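Local coordinates for protein beta-glucuronidase (uncultured Clostridium sp., PDB 6U7J) that hydrolyses beta-D-glucuronides, releasing glucuronic acid, and probably contributes to reactivating estrogen glucuronides in the gut, at residues B[23-28]-B[186-191]; B[80-85]-B[136-141]; B[107-112]-B[130-135]. One frame throughout, in Å; residues are numbered along the deposited sequence.

Interaction 1: B[23-28]-B[186-191]; sequences ELNGIW and RPVRLY
E23 and R189 run side by side, and OE2 of E23 meets NH1 of R189 at 2.6 Å in a salt bridge. The carboxylate and guanidinium planes stand 81° apart, so the acid lies over one face of the guanidinium instead of pairing with it edge to edge; NH2 of R189 has a second acid, E347 of the TIM-barrel domain. Two hydrogen bonds bracket V188. Its O takes the N-H of L24 (2.8 Å, 173° at the hydrogen) from above the carbonyl plane, while its own N-H reaches OD1 of N25 at 2.9 Å, within the plane of that amide. The N25 side chain thus stands in for a main-chain carbonyl, and its ND2 gives a weak hydrogen bond to OE1 of E23. V188 reaches both ways: CG1 packs on CB of L24 at 4.0 Å, and CG2 approaches CZ2 of W28 obliquely. W28 curls back so that NE1 makes weak bonds to O of both L24 and N25. Farther along, CD1 of L24 touches CB of L190, and both leucines continue onto F83 and L96. P187, whose CA lies against OD1 of N25, has its side chain about 4 Å from a bound calcium ion. Antiparallel pairing at E23 and R189 thus gives way to a side-chain acceptor where strand 20-32 is interrupted, within the jelly-roll sugar-binding domain of family 2 glycosidases.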
loop_
_atom_site.group_PDB
_atom_site.type_symbol
_atom_site.label_atom_id
_atom_site.label_comp_id
_atom_site.label_asym_id
_atom_site.label_seq_id
_atom_site.Cartn_x
_atom_site.Cartn_y
_atom_site.Cartn_z
ATOM N N GLU B 23 -23.119 -26.999 -21.850
ATOM C CA GLU B 23 -22.527 -26.471 -20.646
ATOM C C GLU B 23 -23.594 -26.208 -19.588
ATOM O O GLU B 23 -24.597 -25.549 -19.855
ATOM C CB GLU B 23 -21.779 -25.156 -20.943
ATOM C CG GLU B 23 -20.837 -25.235 -22.125
ATOM C CD GLU B 23 -19.497 -25.826 -21.730
ATOM O OE1 GLU B 23 -19.037 -25.527 -20.613
ATOM O OE2 GLU B 23 -18.895 -26.571 -22.523
ATOM N N LEU B 24 -23.348 -26.684 -18.366
ATOM C CA LEU B 24 -24.243 -26.435 -17.256
ATOM C C LEU B 24 -23.593 -25.563 -16.184
ATOM O O LEU B 24 -23.551 -25.950 -15.012
ATOM C CB LEU B 24 -24.710 -27.761 -16.628
ATOM C CG LEU B 24 -25.326 -28.737 -17.631
ATOM C CD1 LEU B 24 -25.687 -30.024 -16.928
ATOM C CD2 LEU B 24 -26.538 -28.106 -18.294
ATOM N N ASN B 25 -23.093 -24.393 -16.549
ATOM C CA ASN B 25 -22.392 -23.519 -15.618
ATOM C C ASN B 25 -23.361 -22.419 -15.153
ATOM O O ASN B 25 -24.466 -22.769 -14.733
ATOM C CB ASN B 25 -21.097 -23.035 -16.262
ATOM C CG ASN B 25 -20.196 -24.187 -16.650
ATOM O OD1 ASN B 25 -20.046 -25.157 -15.901
ATOM N ND2 ASN B 25 -19.618 -24.104 -17.827
ATOM N N GLY B 26 -23.001 -21.143 -15.181
ATOM C CA GLY B 26 -23.957 -20.132 -14.787
ATOM C C GLY B 26 -24.146 -20.073 -13.278
ATOM O O GLY B 26 -23.232 -20.337 -12.494
ATOM N N ILE B 27 -25.359 -19.724 -12.867
ATOM C CA ILE B 27 -25.674 -19.526 -11.459
ATOM C C ILE B 27 -26.509 -20.716 -10.996
ATOM O O ILE B 27 -27.537 -21.029 -11.604
ATOM C CB ILE B 27 -26.422 -18.202 -11.242
ATOM C CG1 ILE B 27 -25.640 -17.037 -11.859
ATOM C CG2 ILE B 27 -26.682 -17.986 -9.789
ATOM C CD1 ILE B 27 -24.212 -16.933 -11.398
ATOM N N TRP B 28 -26.055 -21.392 -9.942
ATOM C CA TRP B 28 -26.779 -22.489 -9.314
ATOM C C TRP B 28 -27.366 -22.031 -7.985
ATOM O O TRP B 28 -26.986 -20.993 -7.436
ATOM C CB TRP B 28 -25.858 -23.687 -9.046
ATOM C CG TRP B 28 -25.255 -24.367 -10.244
ATOM C CD1 TRP B 28 -24.740 -23.779 -11.363
ATOM C CD2 TRP B 28 -25.092 -25.782 -10.415
ATOM N NE1 TRP B 28 -24.262 -24.750 -12.226
ATOM C CE2 TRP B 28 -24.465 -25.984 -11.663
ATOM C CE3 TRP B 28 -25.414 -26.895 -9.628
ATOM C CZ2 TRP B 28 -24.163 -27.254 -12.150
ATOM C CZ3 TRP B 28 -25.109 -28.149 -10.106
ATOM C CH2 TRP B 28 -24.484 -28.322 -11.359
ATOM N N ARG B 186 -14.569 -26.530 -11.950
ATOM C CA ARG B 186 -14.378 -26.729 -13.379
ATOM C C ARG B 186 -15.714 -26.955 -14.066
ATOM O O ARG B 186 -16.707 -27.288 -13.411
ATOM C CB ARG B 186 -13.416 -27.903 -13.624
ATOM C CG ARG B 186 -12.011 -27.541 -13.148
ATOM C CD ARG B 186 -10.982 -28.632 -13.308
ATOM N NE ARG B 186 -9.797 -28.289 -12.531
ATOM C CZ ARG B 186 -8.847 -29.149 -12.194
ATOM N NH1 ARG B 186 -8.931 -30.425 -12.576
ATOM N NH2 ARG B 186 -7.818 -28.729 -11.476
ATOM N N PRO B 187 -15.788 -26.716 -15.379
ATOM C CA PRO B 187 -17.079 -26.757 -16.081
ATOM C C PRO B 187 -17.826 -28.068 -15.873
ATOM O O PRO B 187 -17.229 -29.146 -15.854
ATOM C CB PRO B 187 -16.685 -26.584 -17.553
ATOM C CG PRO B 187 -15.410 -25.817 -17.507
ATOM C CD PRO B 187 -14.699 -26.243 -16.254
ATOM N N VAL B 188 -19.147 -27.952 -15.719
ATOM C CA VAL B 188 -20.068 -29.084 -15.748
ATOM C C VAL B 188 -20.644 -29.181 -17.154
ATOM O O VAL B 188 -21.071 -28.174 -17.728
ATOM C CB VAL B 188 -21.193 -28.929 -14.707
ATOM C CG1 VAL B 188 -22.132 -30.181 -14.721
ATOM C CG2 VAL B 188 -20.623 -28.709 -13.333
ATOM N N ARG B 189 -20.654 -30.386 -17.718
ATOM C CA ARG B 189 -21.049 -30.579 -19.103
ATOM C C ARG B 189 -21.979 -31.779 -19.210
ATOM O O ARG B 189 -21.727 -32.824 -18.605
ATOM C CB ARG B 189 -19.825 -30.788 -20.013
ATOM C CG ARG B 189 -18.712 -29.773 -19.820
ATOM C CD ARG B 189 -17.816 -29.661 -21.054
ATOM N NE ARG B 189 -16.640 -28.823 -20.812
ATOM C CZ ARG B 189 -16.118 -27.959 -21.682
ATOM N NH1 ARG B 189 -16.656 -27.793 -22.889
ATOM N NH2 ARG B 189 -15.047 -27.253 -21.336
ATOM N N LEU B 190 -23.068 -31.612 -19.961
ATOM C CA LEU B 190 -23.858 -32.726 -20.473
ATOM C C LEU B 190 -23.540 -32.864 -21.957
ATOM O O LEU B 190 -23.677 -31.895 -22.710
ATOM C CB LEU B 190 -25.354 -32.496 -20.263
ATOM C CG LEU B 190 -26.246 -33.643 -20.754
ATOM C CD1 LEU B 190 -26.234 -34.804 -19.764
ATOM C CD2 LEU B 190 -27.664 -33.162 -20.989
ATOM N N TYR B 191 -23.110 -34.051 -22.379
ATOM C CA TYR B 191 -22.717 -34.230 -23.766
ATOM C C TYR B 191 -23.292 -35.530 -24.331
ATOM O O TYR B 191 -23.591 -36.465 -23.592
ATOM C CB TYR B 191 -21.192 -34.188 -23.919
ATOM C CG TYR B 191 -20.383 -35.369 -23.409
ATOM C CD1 TYR B 191 -20.130 -36.480 -24.230
ATOM C CD2 TYR B 191 -19.775 -35.332 -22.164
ATOM C CE1 TYR B 191 -19.340 -37.540 -23.797
ATOM C CE2 TYR B 191 -18.978 -36.386 -21.716
ATOM C CZ TYR B 191 -18.761 -37.491 -22.543
ATOM O OH TYR B 191 -17.977 -38.547 -22.117
#

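Interaction 2: B[80-85]-B[136-141]; sequences ERKFAV and ENRLTV
F83 lays one face of its ring over CB of N137, a CH-pi contact 3.8 Å from the ring centroid and offset toward the rim, with ring and amide planes only 15° apart. The ring gets there with CG in the crowded position between backbone N and carbonyl carbon (chi1 71°). Its edge, at CD1, meets CB of L139 at 4.0 Å. The N137 amide is held from two parts of the chain: ND2 bonds to O of N133 in the loop that leads into its strand, and OD1 takes ND2 of N110 in the 109-112 turn; CG2 of V85 packs against ND2. F83, N137, R81 and L139 share one sheet face, on which W28 and L96 pack against L139. Strands 76-85 and 135-144 are antiparallel neighbours in the jelly-roll sugar-binding domain; R81 with L139 and F83 with N137 are the hydrogen-bonded pairs, the shortest bonds being L139 N to R81 O and N137 N to F83 O, both 2.7 Å. The R81 guanidinium folds against its own strand and grips O of the next residue, K82, side-on with NE and NH2. The opposite face carries charge. E80, its CG anti to the backbone N, extends across so that OE1 accepts twice: from OG1 of T140 on its anti lone pair (2.8 Å), and from NH1 of R138 in a salt bridge (2.9 Å) that stays in the guanidinium plane but comes from above the carboxylate. OE2 of E80 is taken by L49 N. CD of K82 lies 3.5 Å from OE2 of E136, whereas NZ stays 5.4 Å from that oxygen, so the lysine's methylenes do the touching.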
loop_
_atom_site.group_PDB
_atom_site.type_symbol
_atom_site.label_atom_id
_atom_site.label_comp_id
_atom_site.label_asym_id
_atom_site.label_seq_id
_atom_site.Cartn_x
_atom_site.Cartn_y
_atom_site.Cartn_z
ATOM N N GLU B 80 -27.580 -27.031 -6.595
ATOM C CA GLU B 80 -28.667 -27.567 -7.400
ATOM C C GLU B 80 -28.930 -26.670 -8.594
ATOM O O GLU B 80 -28.856 -25.442 -8.481
ATOM C CB GLU B 80 -29.949 -27.699 -6.573
ATOM C CG GLU B 80 -31.110 -28.272 -7.329
ATOM C CD GLU B 80 -32.204 -28.709 -6.383
ATOM O OE1 GLU B 80 -32.177 -29.886 -5.964
ATOM O OE2 GLU B 80 -33.058 -27.863 -6.025
ATOM N N ARG B 81 -29.237 -27.290 -9.734
ATOM C CA ARG B 81 -29.771 -26.555 -10.871
ATOM C C ARG B 81 -30.613 -27.498 -11.721
ATOM O O ARG B 81 -30.657 -28.710 -11.494
ATOM C CB ARG B 81 -28.657 -25.900 -11.700
ATOM C CG ARG B 81 -27.820 -26.865 -12.522
ATOM C CD ARG B 81 -27.086 -26.147 -13.637
ATOM N NE ARG B 81 -27.974 -25.878 -14.767
ATOM C CZ ARG B 81 -27.709 -25.027 -15.753
ATOM N NH1 ARG B 81 -26.574 -24.329 -15.771
ATOM N NH2 ARG B 81 -28.587 -24.865 -16.720
ATOM N N LYS B 82 -31.291 -26.922 -12.705
ATOM C CA LYS B 82 -32.075 -27.676 -13.666
ATOM C C LYS B 82 -31.401 -27.656 -15.036
ATOM O O LYS B 82 -30.695 -26.703 -15.379
ATOM C CB LYS B 82 -33.497 -27.115 -13.734
ATOM C CG LYS B 82 -34.324 -27.628 -12.542
ATOM C CD LYS B 82 -35.561 -26.812 -12.245
ATOM C CE LYS B 82 -36.156 -27.213 -10.886
ATOM N NZ LYS B 82 -35.360 -26.709 -9.716
ATOM N N PHE B 83 -31.585 -28.736 -15.800
ATOM C CA PHE B 83 -31.086 -28.807 -17.167
ATOM C C PHE B 83 -32.090 -29.533 -18.053
ATOM O O PHE B 83 -32.976 -30.245 -17.577
ATOM C CB PHE B 83 -29.691 -29.467 -17.254
ATOM C CG PHE B 83 -29.671 -30.953 -17.001
ATOM C CD1 PHE B 83 -29.485 -31.452 -15.724
ATOM C CD2 PHE B 83 -29.772 -31.859 -18.057
ATOM C CE1 PHE B 83 -29.428 -32.817 -15.501
ATOM C CE2 PHE B 83 -29.729 -33.219 -17.830
ATOM C CZ PHE B 83 -29.545 -33.698 -16.553
ATOM N N ALA B 84 -31.945 -29.333 -19.356
ATOM C CA ALA B 84 -32.881 -29.862 -20.337
ATOM C C ALA B 84 -32.184 -30.842 -21.266
ATOM O O ALA B 84 -31.046 -30.602 -21.691
ATOM C CB ALA B 84 -33.504 -28.733 -21.158
ATOM N N VAL B 85 -32.850 -31.952 -21.561
ATOM C CA VAL B 85 -32.458 -32.835 -22.657
ATOM C C VAL B 85 -33.332 -32.493 -23.857
ATOM O O VAL B 85 -34.566 -32.605 -23.760
ATOM C CB VAL B 85 -32.586 -34.325 -22.284
ATOM C CG1 VAL B 85 -32.037 -35.203 -23.422
ATOM C CG2 VAL B 85 -31.838 -34.637 -21.000
ATOM N N GLU B 136 -37.043 -31.124 -18.852
ATOM C CA GLU B 136 -36.453 -30.632 -17.613
ATOM C C GLU B 136 -36.003 -31.763 -16.690
ATOM O O GLU B 136 -36.711 -32.756 -16.505
ATOM C CB GLU B 136 -37.473 -29.746 -16.897
ATOM C CG GLU B 136 -37.081 -29.318 -15.519
ATOM C CD GLU B 136 -37.536 -27.905 -15.204
ATOM O OE1 GLU B 136 -37.164 -26.971 -15.952
ATOM O OE2 GLU B 136 -38.268 -27.736 -14.204
ATOM N N ASN B 137 -34.803 -31.606 -16.121
ATOM C CA ASN B 137 -34.256 -32.488 -15.095
ATOM C C ASN B 137 -33.719 -31.640 -13.938
ATOM O O ASN B 137 -33.422 -30.452 -14.099
ATOM C CB ASN B 137 -33.130 -33.379 -15.656
ATOM C CG ASN B 137 -33.639 -34.405 -16.670
ATOM O OD1 ASN B 137 -33.791 -35.583 -16.347
ATOM N ND2 ASN B 137 -33.916 -33.956 -17.892
ATOM N N ARG B 138 -33.591 -32.256 -12.764
ATOM C CA ARG B 138 -33.045 -31.589 -11.590
ATOM C C ARG B 138 -31.724 -32.241 -11.228
ATOM O O ARG B 138 -31.649 -33.468 -11.097
ATOM C CB ARG B 138 -34.006 -31.648 -10.397
ATOM C CG ARG B 138 -33.473 -30.954 -9.142
ATOM C CD ARG B 138 -34.584 -30.644 -8.114
ATOM N NE ARG B 138 -35.255 -31.855 -7.662
ATOM C CZ ARG B 138 -34.800 -32.637 -6.689
ATOM N NH1 ARG B 138 -33.683 -32.319 -6.050
ATOM N NH2 ARG B 138 -35.458 -33.737 -6.357
ATOM N N LEU B 139 -30.690 -31.419 -11.068
ATOM C CA LEU B 139 -29.342 -31.887 -10.774
ATOM C C LEU B 139 -28.935 -31.333 -9.416
ATOM O O LEU B 139 -28.910 -30.110 -9.223
ATOM C CB LEU B 139 -28.361 -31.449 -11.873
ATOM C CG LEU B 139 -26.886 -31.784 -11.626
ATOM C CD1 LEU B 139 -26.693 -33.273 -11.332
ATOM C CD2 LEU B 139 -26.014 -31.351 -12.806
ATOM N N THR B 140 -28.652 -32.231 -8.473
ATOM C CA THR B 140 -28.263 -31.866 -7.121
ATOM C C THR B 140 -26.891 -32.456 -6.853
ATOM O O THR B 140 -26.675 -33.648 -7.094
ATOM C CB THR B 140 -29.280 -32.384 -6.082
ATOM O OG1 THR B 140 -30.618 -32.114 -6.540
ATOM C CG2 THR B 140 -29.046 -31.712 -4.708
ATOM N N VAL B 141 -25.966 -31.623 -6.368
ATOM C CA VAL B 141 -24.580 -32.027 -6.139
ATOM C C VAL B 141 -24.207 -31.695 -4.703
ATOM O O VAL B 141 -24.146 -30.516 -4.334
ATOM C CB VAL B 141 -23.608 -31.339 -7.105
ATOM C CG1 VAL B 141 -22.179 -31.737 -6.764
ATOM C CG2 VAL B 141 -23.944 -31.683 -8.556
#

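Interaction 3: B[107-112]-B[130-135]; sequences IYLNGK and EMANEG
N110 has a positive phi of 53°, the first of two such residues in a type I' turn from L109 to K112, and its chi1 of -63° sets CG beside its own backbone N. K112 bends twice, at chi3 and chi4, and so folds NZ back over the turn onto O of L109 (3.1 Å), above the carbonyl plane. That oxygen also accepts the backbone N-H of K112 which closes the turn. The two segments are joined in polar terms by one water: it accepts from NZ of K112 and from ND2 of N110 (3.0 Å) and donates to O of M131 (2.5 Å), so this one water links the lysine to the M131 carbonyl, which NZ itself misses at 4.4 Å. Beside it the amides of N110 and N133 come tip to tip with their planes 13° apart, yet ND2 to ND2, at 3.4 Å, is a meeting of two donors and makes no bond. OD1 of N110 takes the backbone N-H of R138 in the adjacent strand 135-144. L109 supplies the apolar part: with CG anti to the backbone N, its CD2 meets CB of M131 at 4.0 Å and CB of A132 at 4.3 Å. This surface contact lays the loop after strand 124-127 against the tip of the beta hairpin formed by strands 104-109 and 112-118; strand 135-144 runs on from the loop to pair with 104-109, and F83 and V85 of strand 76-85 lie against L109 and A132.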
loop_
_atom_site.group_PDB
_atom_site.type_symbol
_atom_site.label_atom_id
_atom_site.label_comp_id
_atom_site.label_asym_id
_atom_site.label_seq_id
_atom_site.Cartn_x
_atom_site.Cartn_y
_atom_site.Cartn_z
ATOM N N ILE B 107 -23.615 -37.133 -6.532
ATOM C CA ILE B 107 -24.408 -36.576 -7.623
ATOM C C ILE B 107 -25.790 -37.217 -7.597
ATOM O O ILE B 107 -25.901 -38.451 -7.618
ATOM C CB ILE B 107 -23.737 -36.838 -8.982
ATOM C CG1 ILE B 107 -22.276 -36.380 -8.992
ATOM C CG2 ILE B 107 -24.573 -36.234 -10.115
ATOM C CD1 ILE B 107 -22.023 -35.028 -8.375
ATOM N N TYR B 108 -26.839 -36.390 -7.571
ATOM C CA TYR B 108 -28.218 -36.858 -7.625
ATOM C C TYR B 108 -28.875 -36.311 -8.880
ATOM O O TYR B 108 -28.629 -35.161 -9.266
ATOM C CB TYR B 108 -29.038 -36.416 -6.400
ATOM C CG TYR B 108 -28.460 -36.814 -5.054
ATOM C CD1 TYR B 108 -27.487 -36.035 -4.433
ATOM C CD2 TYR B 108 -28.902 -37.964 -4.398
ATOM C CE1 TYR B 108 -26.972 -36.393 -3.196
ATOM C CE2 TYR B 108 -28.395 -38.327 -3.171
ATOM C CZ TYR B 108 -27.429 -37.534 -2.571
ATOM O OH TYR B 108 -26.911 -37.891 -1.348
ATOM N N LEU B 109 -29.695 -37.145 -9.523
ATOM C CA LEU B 109 -30.451 -36.758 -10.706
ATOM C C LEU B 109 -31.920 -37.048 -10.446
ATOM O O LEU B 109 -32.294 -38.204 -10.216
ATOM C CB LEU B 109 -29.965 -37.504 -11.951
ATOM C CG LEU B 109 -30.812 -37.337 -13.211
ATOM C CD1 LEU B 109 -30.807 -35.888 -13.657
ATOM C CD2 LEU B 109 -30.328 -38.249 -14.358
ATOM N N ASN B 110 -32.745 -36.003 -10.484
ATOM C CA ASN B 110 -34.172 -36.117 -10.200
ATOM C C ASN B 110 -34.411 -36.810 -8.858
ATOM O O ASN B 110 -35.325 -37.620 -8.703
ATOM C CB ASN B 110 -34.889 -36.832 -11.346
ATOM C CG ASN B 110 -34.790 -36.051 -12.640
ATOM O OD1 ASN B 110 -34.969 -34.834 -12.645
ATOM N ND2 ASN B 110 -34.460 -36.730 -13.732
ATOM N N GLY B 111 -33.573 -36.482 -7.873
ATOM C CA GLY B 111 -33.720 -37.015 -6.537
ATOM C C GLY B 111 -33.066 -38.356 -6.293
ATOM O O GLY B 111 -33.152 -38.863 -5.170
ATOM N N LYS B 112 -32.386 -38.939 -7.282
ATOM C CA LYS B 112 -31.786 -40.259 -7.134
ATOM C C LYS B 112 -30.277 -40.171 -7.282
ATOM O O LYS B 112 -29.780 -39.635 -8.272
ATOM C CB LYS B 112 -32.340 -41.247 -8.169
ATOM C CG LYS B 112 -33.862 -41.220 -8.330
ATOM C CD LYS B 112 -34.260 -42.071 -9.542
ATOM C CE LYS B 112 -34.450 -41.217 -10.818
ATOM N NZ LYS B 112 -33.169 -40.843 -11.543
ATOM N N GLU B 130 -30.257 -43.713 -19.757
ATOM C CA GLU B 130 -31.522 -44.343 -19.410
ATOM C C GLU B 130 -32.206 -43.686 -18.216
ATOM O O GLU B 130 -33.258 -44.165 -17.781
ATOM C CB GLU B 130 -31.317 -45.839 -19.150
ATOM C CG GLU B 130 -30.814 -46.651 -20.370
ATOM C CD GLU B 130 -31.641 -46.456 -21.661
ATOM O OE1 GLU B 130 -32.887 -46.302 -21.591
ATOM O OE2 GLU B 130 -31.035 -46.473 -22.762
ATOM N N MET B 131 -31.658 -42.599 -17.684
ATOM C CA MET B 131 -32.222 -42.020 -16.476
ATOM C C MET B 131 -32.726 -40.598 -16.633
ATOM O O MET B 131 -33.588 -40.177 -15.850
ATOM C CB MET B 131 -31.193 -42.052 -15.349
ATOM C CG MET B 131 -30.344 -43.299 -15.367
ATOM S SD MET B 131 -29.284 -43.298 -13.921
ATOM C CE MET B 131 -27.680 -43.507 -14.667
ATOM N N ALA B 132 -32.204 -39.835 -17.586
ATOM C CA ALA B 132 -32.644 -38.460 -17.743
ATOM C C ALA B 132 -33.916 -38.417 -18.576
ATOM O O ALA B 132 -34.081 -39.192 -19.523
ATOM C CB ALA B 132 -31.549 -37.615 -18.392
ATOM N N ASN B 133 -34.825 -37.529 -18.209
ATOM C CA ASN B 133 -36.033 -37.327 -18.991
ATOM C C ASN B 133 -35.765 -36.351 -20.122
ATOM O O ASN B 133 -34.896 -35.476 -20.029
ATOM C CB ASN B 133 -37.181 -36.776 -18.136
ATOM C CG ASN B 133 -37.110 -37.225 -16.701
ATOM O OD1 ASN B 133 -37.023 -38.422 -16.415
ATOM N ND2 ASN B 133 -37.153 -36.263 -15.778
ATOM N N GLU B 134 -36.544 -36.491 -21.187
ATOM C CA GLU B 134 -36.653 -35.424 -22.168
ATOM C C GLU B 134 -37.194 -34.170 -21.492
ATOM O O GLU B 134 -38.080 -34.234 -20.638
ATOM C CB GLU B 134 -37.569 -35.854 -23.314
ATOM C CG GLU B 134 -37.634 -34.874 -24.467
ATOM C CD GLU B 134 -38.570 -35.352 -25.567
ATOM O OE1 GLU B 134 -38.192 -36.287 -26.312
ATOM O OE2 GLU B 134 -39.681 -34.787 -25.686
ATOM N N GLY B 135 -36.648 -33.022 -21.862
ATOM C CA GLY B 135 -37.022 -31.810 -21.167
ATOM C C GLY B 135 -36.319 -31.664 -19.833
ATOM O O GLY B 135 -35.162 -32.066 -19.681
HETATM O O HOH W 1 -34.263 -39.717 -13.448
#

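All three contacts lie in the jelly-roll sugar-binding domain and reach the same curled antiparallel sheet, interactions 2 and 3 being nested within the chain loop closed by interaction 1. Interactions 1 and 2 are buried and adjoin through neighbouring strands 20-32 and 76-85, where R81 packs on W28; both also reach a second subunit. Interaction 2 is the regular strand ladder, whereas interaction 1 is a strand pair that ends with a side chain, N25, serving as acceptor. Interaction 3 lies at the surface, shares strand neighbours 135-144 and 104-109 with interaction 2, and has neither ladder nor salt bridge, relying on a water and a small apolar patch.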